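Local coordinates for protein putative carbonic anhydrase (Streptococcus mutans, PDB 3LAS) that probably catalyses the reversible hydration of carbon dioxide to hydrogencarbonate as a zinc-dependent beta-class carbonic anhydrase, at residues Phe99-Phe104 with Gln119-Phe124; Leu27-Arg32 with Asp55-Arg60. All blocks are in the same frame, centred on the assembly; numbering follows the deposited sequence.

Overall arrangement
From the N terminus the chain runs through helix 5-20 and into a loop whose end, residues 27-32, leads to strand 33-38. After that strand and helix 45-49, residues 55-60, on strand 56-61, come back against 27-32, and contact 2 closes that loop; strand 56-61 is an outermost strand of the chain's own sheet and neighbour of 33-38. Helix 68-80 and strand 85-91 follow, and only then does contact 1 open: the start of helix 101-112 meets residues 119-124, which lead on to helix 127-140. The two closures are in series, neither enclosing nor crossing the other. They lie on opposite sides of the chain's centre, centres about 30 Å apart, and both touch the second subunit.

Contact 1 of 2, residues Phe99-Phe104 with Gln119-Phe124; sequences FTNAEF and QDFLPF. With GAI (guanidine), chain I.
Phe99 and Thr100 lead into helix 101-112, and the irregular segment 119-124 passes its first turn, closest at Asn101 and Phe121, whose CA atoms are 6.2 Å apart. A capping box of Thr100 and Glu103 closes the helix start. Asn101 carries the polar link: with CG beside its own backbone N (chi1 -77°), OD1 accepts from Phe121 N at 2.9 Å, the donor lying above the carbonyl plane. Its ND2 gives a nearly straight bond (170°), close to its amide plane, to Asp120 OD1. That oxygen also takes Leu122 N at 2.9 Å in an Asx turn, so two donors grip it, both from above the carboxylate plane. Next to this polar link, Phe104, its CG anti to the backbone N, sets its CD1-CE1 edge over the centre of the Phe121 face, a T-shaped pair with centroids 5.1 Å apart. Pro123 CB sits over a face of Phe99 in a CH-pi contact, while Phe121 CB touches Phe99 CE1 at 3.7 Å. Guanidine lies by Phe121 CZ, and Val75 of the second subunit packs on Phe104 and Phe121. An Asx turn thus meets a capped helix start at the dimer interface, near but outside the Cys38-His91-Cys94 zinc site.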
loop_
_atom_site.group_PDB
_atom_site.type_symbol
_atom_site.label_atom_id
_atom_site.label_comp_id
_atom_site.label_asym_id
_atom_site.label_seq_id
_atom_site.Cartn_x
_atom_site.Cartn_y
_atom_site.Cartn_z
ATOM N N PHE A 99 -15.955 -7.352 10.295
ATOM C CA PHE A 99 -15.808 -8.785 10.694
ATOM C C PHE A 99 -15.053 -8.900 11.969
ATOM O O PHE A 99 -14.312 -8.001 12.369
ATOM C CB PHE A 99 -15.144 -9.567 9.544
ATOM C CG PHE A 99 -13.694 -9.207 9.366
ATOM C CD1 PHE A 99 -12.674 -9.923 10.035
ATOM C CD2 PHE A 99 -13.309 -8.175 8.507
ATOM C CE1 PHE A 99 -11.329 -9.502 9.857
ATOM C CE2 PHE A 99 -12.023 -7.834 8.330
ATOM C CZ PHE A 99 -11.006 -8.426 9.044
ATOM N N THR A 100 -15.212 -10.056 12.616
ATOM C CA THR A 100 -14.322 -10.493 13.708
ATOM C C THR A 100 -13.443 -11.633 13.184
ATOM O O THR A 100 -13.756 -12.363 12.264
ATOM C CB THR A 100 -15.101 -11.039 14.938
ATOM O OG1 THR A 100 -15.766 -12.228 14.567
ATOM C CG2 THR A 100 -16.115 -9.990 15.387
ATOM N N ASN A 101 -12.298 -11.821 13.872
ATOM C CA ASN A 101 -11.493 -12.957 13.503
ATOM C C ASN A 101 -12.204 -14.262 13.603
ATOM O O ASN A 101 -12.049 -15.115 12.699
ATOM C CB ASN A 101 -10.200 -13.041 14.364
ATOM C CG ASN A 101 -9.136 -12.095 13.992
ATOM O OD1 ASN A 101 -8.955 -11.739 12.786
ATOM N ND2 ASN A 101 -8.335 -11.668 15.003
ATOM N N ALA A 102 -12.985 -14.453 14.648
ATOM C CA ALA A 102 -13.677 -15.712 14.778
ATOM C C ALA A 102 -14.677 -15.976 13.664
ATOM O O ALA A 102 -14.692 -17.039 13.107
ATOM C CB ALA A 102 -14.388 -15.725 16.190
ATOM N N GLU A 103 -15.434 -14.977 13.302
ATOM C CA GLU A 103 -16.488 -15.162 12.264
ATOM C C GLU A 103 -15.756 -15.354 10.912
ATOM O O GLU A 103 -16.117 -16.219 10.113
ATOM C CB GLU A 103 -17.288 -13.839 12.068
ATOM C CG GLU A 103 -18.084 -13.269 13.242
ATOM C CD GLU A 103 -18.694 -11.868 12.954
ATOM O OE1 GLU A 103 -18.079 -10.996 12.160
ATOM O OE2 GLU A 103 -19.782 -11.677 13.550
ATOM N N PHE A 104 -14.691 -14.580 10.668
ATOM C CA PHE A 104 -14.058 -14.613 9.339
ATOM C C PHE A 104 -13.333 -15.933 9.164
ATOM O O PHE A 104 -13.390 -16.563 8.144
ATOM C CB PHE A 104 -13.140 -13.443 9.200
ATOM C CG PHE A 104 -12.647 -13.261 7.812
ATOM C CD1 PHE A 104 -11.324 -13.053 7.579
ATOM C CD2 PHE A 104 -13.493 -13.162 6.695
ATOM C CE1 PHE A 104 -10.825 -12.789 6.304
ATOM C CE2 PHE A 104 -12.950 -12.887 5.394
ATOM C CZ PHE A 104 -11.610 -12.761 5.219
ATOM N N GLN A 119 -4.761 -17.135 12.974
ATOM C CA GLN A 119 -4.199 -15.933 12.300
ATOM C C GLN A 119 -5.018 -14.727 12.646
ATOM O O GLN A 119 -6.302 -14.758 12.636
ATOM C CB GLN A 119 -4.355 -16.089 10.794
ATOM C CG GLN A 119 -3.622 -17.190 10.196
ATOM C CD GLN A 119 -2.097 -16.988 10.252
ATOM O OE1 GLN A 119 -1.375 -17.906 10.649
ATOM N NE2 GLN A 119 -1.636 -15.773 10.004
ATOM N N ASP A 120 -4.327 -13.624 12.840
ATOM C CA ASP A 120 -4.967 -12.382 13.230
ATOM C C ASP A 120 -5.139 -11.535 11.953
ATOM O O ASP A 120 -4.175 -11.055 11.359
ATOM C CB ASP A 120 -4.081 -11.641 14.229
ATOM C CG ASP A 120 -4.796 -10.470 14.849
ATOM O OD1 ASP A 120 -5.890 -10.133 14.443
ATOM O OD2 ASP A 120 -4.244 -9.871 15.864
ATOM N N PHE A 121 -6.355 -11.363 11.532
ATOM C CA PHE A 121 -6.669 -10.505 10.388
ATOM C C PHE A 121 -6.714 -9.041 10.726
ATOM O O PHE A 121 -6.941 -8.189 9.814
ATOM C CB PHE A 121 -7.941 -10.971 9.661
ATOM C CG PHE A 121 -7.696 -12.289 8.948
ATOM C CD1 PHE A 121 -7.285 -12.309 7.632
ATOM C CD2 PHE A 121 -7.870 -13.493 9.623
ATOM C CE1 PHE A 121 -7.000 -13.505 6.972
ATOM C CE2 PHE A 121 -7.595 -14.719 8.924
ATOM C CZ PHE A 121 -7.138 -14.668 7.605
ATOM N N LEU A 122 -6.499 -8.678 11.992
ATOM C CA LEU A 122 -6.326 -7.294 12.424
ATOM C C LEU A 122 -7.568 -6.413 12.263
ATOM O O LEU A 122 -7.491 -5.253 11.873
ATOM C CB LEU A 122 -5.078 -6.591 11.858
ATOM C CG LEU A 122 -3.794 -7.349 11.965
ATOM C CD1 LEU A 122 -2.634 -6.713 11.197
ATOM C CD2 LEU A 122 -3.407 -7.588 13.426
ATOM N N PRO A 123 -8.795 -6.903 12.593
ATOM C CA PRO A 123 -9.973 -6.049 12.591
ATOM C C PRO A 123 -9.921 -5.000 13.690
ATOM O O PRO A 123 -9.069 -5.126 14.616
ATOM C CB PRO A 123 -11.161 -7.069 12.834
ATOM C CG PRO A 123 -10.509 -8.094 13.760
ATOM C CD PRO A 123 -9.061 -8.245 13.179
ATOM N N PHE A 124 -10.837 -4.066 13.591
ATOM C CA PHE A 124 -10.978 -3.112 14.723
ATOM C C PHE A 124 -12.422 -2.654 14.718
ATOM O O PHE A 124 -13.190 -2.678 13.683
ATOM C CB PHE A 124 -9.959 -1.916 14.579
ATOM C CG PHE A 124 -10.129 -1.051 13.346
ATOM C CD1 PHE A 124 -11.158 -0.145 13.256
ATOM C CD2 PHE A 124 -9.185 -1.102 12.357
ATOM C CE1 PHE A 124 -11.260 0.713 12.131
ATOM C CE2 PHE A 124 -9.261 -0.231 11.223
ATOM C CZ PHE A 124 -10.289 0.617 11.120
HETATM C C GAI I . -2.703 -14.409 6.549
HETATM N N1 GAI I . -1.586 -14.356 5.809
HETATM N N2 GAI I . -3.067 -13.730 7.614
HETATM N N3 GAI I . -3.589 -15.292 6.718
#

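Contact 2 of 2, residues Leu27-Arg32 with Asp55-Arg60; sequences LKPKTR and DAHILR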
loop_
_atom_site.group_PDB
_atom_site.type_symbol
_atom_site.label_atom_id
_atom_site.label_comp_id
_atom_site.label_asym_id
_atom_site.label_seq_id
_atom_site.Cartn_x
_atom_site.Cartn_y
_atom_site.Cartn_z
ATOM N N LEU A 27 14.521 8.873 -6.291
ATOM C CA LEU A 27 13.979 7.793 -5.518
ATOM C C LEU A 27 13.593 8.262 -4.103
ATOM O O LEU A 27 12.606 7.796 -3.532
ATOM C CB LEU A 27 15.057 6.744 -5.438
ATOM C CG LEU A 27 14.649 5.334 -5.114
ATOM C CD1 LEU A 27 13.241 4.759 -5.289
ATOM C CD2 LEU A 27 15.760 4.251 -5.426
ATOM N N LYS A 28 14.334 9.179 -3.496
ATOM C CA LYS A 28 14.013 9.681 -2.166
ATOM C C LYS A 28 12.821 10.628 -2.218
ATOM O O LYS A 28 12.835 11.644 -2.923
ATOM C CB LYS A 28 15.236 10.430 -1.568
ATOM C CG LYS A 28 16.399 9.520 -1.163
ATOM C CD LYS A 28 17.441 10.381 -0.386
ATOM C CE LYS A 28 18.411 9.525 0.393
ATOM N NZ LYS A 28 19.247 8.725 -0.544
ATOM N N PRO A 29 11.712 10.338 -1.516
ATOM C CA PRO A 29 10.557 11.232 -1.608
ATOM C C PRO A 29 10.860 12.642 -1.177
ATOM O O PRO A 29 11.498 12.835 -0.144
ATOM C CB PRO A 29 9.531 10.548 -0.662
ATOM C CG PRO A 29 9.897 9.064 -0.712
ATOM C CD PRO A 29 11.426 9.143 -0.716
ATOM N N LYS A 30 10.321 13.626 -1.876
ATOM C CA LYS A 30 10.658 15.033 -1.593
ATOM C C LYS A 30 10.259 15.480 -0.201
ATOM O O LYS A 30 10.998 16.289 0.471
ATOM C CB LYS A 30 9.902 15.903 -2.606
ATOM C CG LYS A 30 10.302 17.334 -2.542
ATOM C CD LYS A 30 9.746 18.078 -3.750
ATOM C CE LYS A 30 9.939 19.540 -3.576
ATOM N NZ LYS A 30 9.091 20.104 -4.638
ATOM N N THR A 31 9.118 15.021 0.261
ATOM C CA THR A 31 8.632 15.512 1.558
ATOM C C THR A 31 9.199 14.783 2.740
ATOM O O THR A 31 8.923 15.155 3.900
ATOM C CB THR A 31 7.081 15.453 1.707
ATOM O OG1 THR A 31 6.709 14.072 1.752
ATOM C CG2 THR A 31 6.366 16.154 0.509
ATOM N N ARG A 32 9.915 13.675 2.498
ATOM C CA ARG A 32 10.450 12.835 3.613
ATOM C C ARG A 32 9.358 12.236 4.445
ATOM O O ARG A 32 9.567 11.829 5.587
ATOM C CB ARG A 32 11.501 13.517 4.466
ATOM C CG ARG A 32 12.684 14.068 3.594
ATOM C CD ARG A 32 13.777 14.416 4.531
ATOM N NE ARG A 32 14.920 15.161 4.075
ATOM C CZ ARG A 32 14.942 16.433 3.726
ATOM N NH1 ARG A 32 13.792 17.124 3.566
ATOM N NH2 ARG A 32 16.168 16.945 3.480
ATOM N N ASP A 55 6.277 13.027 -4.138
ATOM C CA ASP A 55 6.278 13.649 -2.800
ATOM C C ASP A 55 6.432 12.729 -1.632
ATOM O O ASP A 55 7.198 13.062 -0.700
ATOM C CB ASP A 55 5.004 14.491 -2.563
ATOM C CG ASP A 55 5.076 15.891 -3.121
ATOM O OD1 ASP A 55 6.147 16.297 -3.624
ATOM O OD2 ASP A 55 4.057 16.592 -3.005
ATOM N N ALA A 56 5.727 11.601 -1.577
ATOM C CA ALA A 56 5.696 10.796 -0.336
ATOM C C ALA A 56 5.558 9.321 -0.658
ATOM O O ALA A 56 4.871 8.928 -1.648
ATOM C CB ALA A 56 4.478 11.214 0.471
ATOM N N HIS A 57 6.145 8.465 0.171
ATOM C CA HIS A 57 5.857 7.056 0.090
ATOM C C HIS A 57 4.450 6.750 0.604
ATOM O O HIS A 57 3.966 7.408 1.554
ATOM C CB HIS A 57 6.872 6.227 0.959
ATOM C CG HIS A 57 8.169 6.044 0.265
ATOM N ND1 HIS A 57 9.394 6.026 0.907
ATOM C CD2 HIS A 57 8.427 5.889 -1.058
ATOM C CE1 HIS A 57 10.348 5.765 0.022
ATOM N NE2 HIS A 57 9.790 5.736 -1.204
ATOM N N ILE A 58 3.820 5.802 -0.071
ATOM C CA ILE A 58 2.400 5.444 0.268
ATOM C C ILE A 58 2.368 3.956 0.467
ATOM O O ILE A 58 2.604 3.190 -0.469
ATOM C CB ILE A 58 1.404 5.877 -0.817
ATOM C CG1 ILE A 58 1.565 7.406 -1.068
ATOM C CG2 ILE A 58 -0.010 5.544 -0.397
ATOM C CD1 ILE A 58 0.845 7.857 -2.375
ATOM N N LEU A 59 2.194 3.535 1.723
ATOM C CA LEU A 59 2.078 2.126 2.145
ATOM C C LEU A 59 0.625 1.845 2.379
ATOM O O LEU A 59 -0.065 2.638 3.039
ATOM C CB LEU A 59 2.869 1.808 3.409
ATOM C CG LEU A 59 4.395 1.883 3.296
ATOM C CD1 LEU A 59 4.921 3.315 3.159
ATOM C CD2 LEU A 59 4.992 1.348 4.578
ATOM N N ARG A 60 0.119 0.714 1.864
ATOM C CA ARG A 60 -1.343 0.444 2.013
ATOM C C ARG A 60 -1.531 -1.022 2.203
ATOM O O ARG A 60 -0.976 -1.885 1.512
ATOM C CB ARG A 60 -2.115 0.848 0.751
ATOM C CG ARG A 60 -1.859 2.325 0.340
ATOM C CD ARG A 60 -2.689 2.806 -0.858
ATOM N NE ARG A 60 -4.117 2.944 -0.421
ATOM C CZ ARG A 60 -5.064 3.533 -1.114
ATOM N NH1 ARG A 60 -4.801 4.151 -2.259
ATOM N NH2 ARG A 60 -6.283 3.555 -0.647
HETATM O O HOH W 1 10.112 7.012 -4.060
HETATM O O HOH W 2 6.140 19.026 -3.706
#
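Pro29 is the side chain to follow, because its ring bridges Asp55, Ala56 and His57. CB sits 3.4 Å from Asp55 O and also touches Ala56 CA. CG, the tip, stands over the centre of the His57 imidazole, 3.3 Å from the ring centroid and only 6° off its normal, a close CH-pi contact. CD, turning back to the backbone N, still meets His57 CE1 at 3.6 Å. The imidazole gets there with CG anti to the carbonyl carbon (chi1 -79°); ND1 is hydrogen-bonded to Ser77 OG, and NE2 shares a water with Leu27 O, so polar partners at both nitrogens help fix the ring's rotation facing the proline. Pro29 also opens a type I turn to Arg32, and the turn delivers Thr31 to Asp55 O. Thr31 N donates at 2.9 Å in the carbonyl plane, while Thr31 OG1, in the crowded position between N and the carbonyl carbon, donates to Asp55 O at 2.7 Å from above that plane. Lys30 runs extended alongside Asp55, and a water bridges Lys30 NZ to Asp55 OD1; Asp55 OD2 takes Ala52 N. Further along the strand, Ile58 and Arg60 make backbone hydrogen bonds to the second subunit. A doubly gripped carbonyl and a CH-pi contact over one imidazole face thus join the loop to residues 55-57, while the opposite charges of Lys30 and Asp55 meet through water and probably add only modest attraction.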